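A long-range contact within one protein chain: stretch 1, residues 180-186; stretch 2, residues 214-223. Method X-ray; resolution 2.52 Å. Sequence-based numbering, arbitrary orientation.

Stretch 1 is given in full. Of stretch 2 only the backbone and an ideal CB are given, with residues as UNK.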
# COMPACT_ATOMS: atom_id res chain seq x y z
N ARG A 180 -12.85 -31.62 15.79
CA ARG A 180 -13.86 -31.39 16.82
C ARG A 180 -15.15 -30.85 16.21
O ARG A 180 -16.25 -31.24 16.61
CB ARG A 180 -13.32 -30.43 17.88
CG ARG A 180 -11.92 -30.75 18.38
CD ARG A 180 -11.89 -31.93 19.35
NE ARG A 180 -12.11 -33.22 18.69
CZ ARG A 180 -11.16 -33.88 18.03
NH1 ARG A 180 -9.94 -33.39 17.95
NH2 ARG A 180 -11.45 -35.05 17.46
N MSE A 181 -15.02 -29.95 15.23
CA MSE A 181 -16.19 -29.40 14.54
C MSE A 181 -16.92 -30.50 13.77
O MSE A 181 -18.13 -30.43 13.58
CB MSE A 181 -15.77 -28.27 13.60
CG MSE A 181 -15.18 -27.07 14.33
SE MSE A 181 -14.92 -25.49 13.20
CE MSE A 181 -13.11 -25.84 12.56
N ALA A 182 -16.17 -31.51 13.33
CA ALA A 182 -16.79 -32.65 12.67
C ALA A 182 -17.62 -33.47 13.64
O ALA A 182 -18.68 -33.99 13.28
CB ALA A 182 -15.71 -33.52 12.01
N GLU A 183 -17.16 -33.60 14.89
CA GLU A 183 -17.90 -34.37 15.88
C GLU A 183 -19.10 -33.60 16.42
O GLU A 183 -20.14 -34.20 16.72
CB GLU A 183 -16.97 -34.77 17.03
CG GLU A 183 -15.77 -35.60 16.59
CD GLU A 183 -14.64 -35.54 17.60
OE1 GLU A 183 -14.60 -34.56 18.38
OE2 GLU A 183 -13.80 -36.46 17.61
N ILE A 184 -18.98 -32.28 16.54
CA ILE A 184 -20.08 -31.47 17.06
C ILE A 184 -21.27 -31.52 16.11
O ILE A 184 -22.42 -31.61 16.55
CB ILE A 184 -19.60 -30.02 17.29
CG1 ILE A 184 -18.54 -29.98 18.40
CG2 ILE A 184 -20.77 -29.11 17.62
CD1 ILE A 184 -17.83 -28.65 18.51
N LEU A 185 -21.01 -31.49 14.81
CA LEU A 185 -22.07 -31.50 13.80
C LEU A 185 -22.45 -32.91 13.36
O LEU A 185 -23.35 -33.05 12.54
CB LEU A 185 -21.63 -30.70 12.58
CG LEU A 185 -21.12 -29.28 12.84
CD1 LEU A 185 -20.22 -28.83 11.71
CD2 LEU A 185 -22.28 -28.32 13.03
N ASP A 186 -21.79 -33.94 13.90
CA ASP A 186 -21.93 -35.31 13.41
C ASP A 186 -21.69 -35.37 11.91
O ASP A 186 -22.37 -36.08 11.16
CB ASP A 186 -23.30 -35.89 13.79
CG ASP A 186 -23.35 -37.40 13.68
OD1 ASP A 186 -24.32 -37.92 13.09
OD2 ASP A 186 -22.41 -38.06 14.16
N UNK A 214 -23.09 -24.02 4.91
CA UNK A 214 -22.46 -23.23 5.96
C UNK A 214 -23.02 -23.63 7.32
O UNK A 214 -24.23 -23.61 7.53
CB UNK A 214 -22.67 -21.73 5.71
N UNK A 215 -22.13 -24.00 8.23
CA UNK A 215 -22.49 -24.44 9.57
C UNK A 215 -21.79 -23.60 10.64
O UNK A 215 -21.63 -24.05 11.77
CB UNK A 215 -22.14 -25.92 9.75
N UNK A 216 -21.36 -22.39 10.29
CA UNK A 216 -20.62 -21.56 11.23
C UNK A 216 -21.50 -21.13 12.39
O UNK A 216 -21.10 -21.21 13.56
CB UNK A 216 -20.05 -20.33 10.52
N UNK A 217 -22.72 -20.66 12.09
CA UNK A 217 -23.62 -20.21 13.15
C UNK A 217 -24.00 -21.35 14.08
O UNK A 217 -24.17 -21.14 15.29
CB UNK A 217 -24.88 -19.59 12.55
N UNK A 218 -24.14 -22.56 13.55
CA UNK A 218 -24.48 -23.70 14.39
C UNK A 218 -23.30 -24.10 15.27
O UNK A 218 -23.48 -24.51 16.42
CB UNK A 218 -24.92 -24.88 13.53
N UNK A 219 -22.08 -24.00 14.74
CA UNK A 219 -20.90 -24.38 15.51
C UNK A 219 -20.64 -23.40 16.64
O UNK A 219 -20.41 -23.81 17.79
CB UNK A 219 -19.67 -24.47 14.60
N UNK A 220 -20.68 -22.10 16.35
CA UNK A 220 -20.45 -21.11 17.40
C UNK A 220 -21.54 -21.12 18.46
O UNK A 220 -21.32 -20.61 19.56
CB UNK A 220 -20.35 -19.71 16.79
N UNK A 221 -22.71 -21.70 18.16
CA UNK A 221 -23.72 -21.90 19.19
C UNK A 221 -23.26 -22.94 20.21
O UNK A 221 -23.50 -22.79 21.41
CB UNK A 221 -25.05 -22.33 18.56
N UNK A 222 -22.59 -23.99 19.74
CA UNK A 222 -22.11 -25.04 20.63
C UNK A 222 -20.81 -24.64 21.32
O UNK A 222 -20.61 -24.96 22.50
CB UNK A 222 -21.91 -26.34 19.85
N UNK A 223 -19.92 -23.94 20.61
CA UNK A 223 -18.62 -23.60 21.17
C UNK A 223 -18.76 -22.59 22.30
O UNK A 223 -18.02 -22.64 23.29
CB UNK A 223 -17.70 -23.05 20.08

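Stretch 1 presents the last turn of a helix, with Met181, Ile184 and Leu185 on the side nearest stretch 2. That surface is apolar. Arg180 and Glu183 are paired with each other in a salt bridge and stay out of the contact.

Position 214 precedes the helix, and its ideal CB has nothing of stretch 1 within 5.5 Å. Stretch 1 sets no demand, but a polar residue here could take up a free amide at the helix start. It is Asp214. Its OD1 accepts a hydrogen bond from the backbone N of position 216 at 2.8 Å.

Position 215 is the N-cap position. Its CB points toward stretch 1, and the ideal CB lies 4.0 Å from Leu185 CD1. A small or medium apolar side chain would suit the spot. It is Val215, with chi1 in m; its CG2 meets Leu185 CD1 at 3.5 Å.

Position 216 points away, so stretch 1 sets no preference. It is Thr216. Position 217 is out of reach, and many residues would do. It is Asp217.

Position 218 points toward stretch 1, with its ideal CB 4.4 Å from Leu185 CD2. No charge meets it there, so an aliphatic side chain or the aliphatic part of a long polar one would fit. It is Lys218. Its CD packs 3.7 Å from Leu185 CD2, while its NZ turns away, 5.9 Å from Leu185 CD2.

Position 219 faces the middle of the apolar surface. Its CA is 7.0 Å from Met181 CA, and the ideal CB is 4.9 Å from Leu185 CD2 and 5.1 Å from Met181 SE. These distances leave room for a medium-sized apolar side chain; Leu, Ile or Met are plausible. It is Leu219, with chi1 m and chi2 t. CD1 touches Met181 SE at 3.6 Å. CD2 lies 3.6 Å from Leu185 CG and 3.9 Å from Ile184 CG2.

Positions 220 and 221 are out of reach, and stretch 1 does not choose between side chains. They are Lys220 and Glu221.

Position 222 points toward stretch 1, with its ideal CB 3.7 Å from Ile184 CG2. An aliphatic side chain or a flat ring could cover the isoleucine. It is His222, with chi1 t. Ile184 CG2 sits over one ring face, 3.8 Å from the centroid, in a CH-pi contact. Ile184 CD1 comes within 3.4 Å of His222 CD2.

Position 223 points sideways, with nothing near its ideal CB. It is Val223, at the margin of the contact.

Stretch 2 214-223: DVTDKLKEHV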
# COMPACT_ATOMS: atom_id res chain seq x y z
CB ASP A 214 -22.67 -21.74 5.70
CG ASP A 214 -21.80 -20.85 6.58
OD1 ASP A 214 -21.76 -21.07 7.81
OD2 ASP A 214 -21.16 -19.93 6.04
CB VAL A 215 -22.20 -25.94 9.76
CG1 VAL A 215 -23.19 -26.77 8.96
CG2 VAL A 215 -20.78 -26.25 9.35
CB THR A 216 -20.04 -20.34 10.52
OG1 THR A 216 -19.34 -20.76 9.34
CG2 THR A 216 -19.07 -19.60 11.43
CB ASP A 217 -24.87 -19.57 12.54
CG ASP A 217 -24.64 -18.14 12.08
OD1 ASP A 217 -23.54 -17.61 12.33
OD2 ASP A 217 -25.57 -17.55 11.49
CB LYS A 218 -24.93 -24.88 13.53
CG LYS A 218 -25.59 -26.00 14.32
CD LYS A 218 -25.75 -27.25 13.47
CE LYS A 218 -26.41 -26.94 12.13
NZ LYS A 218 -27.76 -26.34 12.30
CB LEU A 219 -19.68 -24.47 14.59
CG LEU A 219 -19.52 -25.80 13.85
CD1 LEU A 219 -18.46 -25.69 12.77
CD2 LEU A 219 -19.19 -26.91 14.83
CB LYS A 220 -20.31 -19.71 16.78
CG LYS A 220 -21.53 -19.21 16.03
CD LYS A 220 -21.13 -18.28 14.89
CE LYS A 220 -20.20 -17.18 15.36
NZ LYS A 220 -19.82 -16.28 14.24
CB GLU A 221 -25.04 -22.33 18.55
CG GLU A 221 -26.16 -22.53 19.55
CD GLU A 221 -27.12 -23.63 19.15
OE1 GLU A 221 -26.73 -24.48 18.32
OE2 GLU A 221 -28.26 -23.65 19.66
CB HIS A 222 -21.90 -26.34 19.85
CG HIS A 222 -21.30 -27.45 20.66
ND1 HIS A 222 -22.06 -28.45 21.23
CD2 HIS A 222 -20.02 -27.72 20.99
CE1 HIS A 222 -21.27 -29.29 21.87
NE2 HIS A 222 -20.02 -28.86 21.74
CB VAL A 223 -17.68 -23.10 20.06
CG1 VAL A 223 -16.34 -22.69 20.64
CG2 VAL A 223 -17.49 -24.18 19.01
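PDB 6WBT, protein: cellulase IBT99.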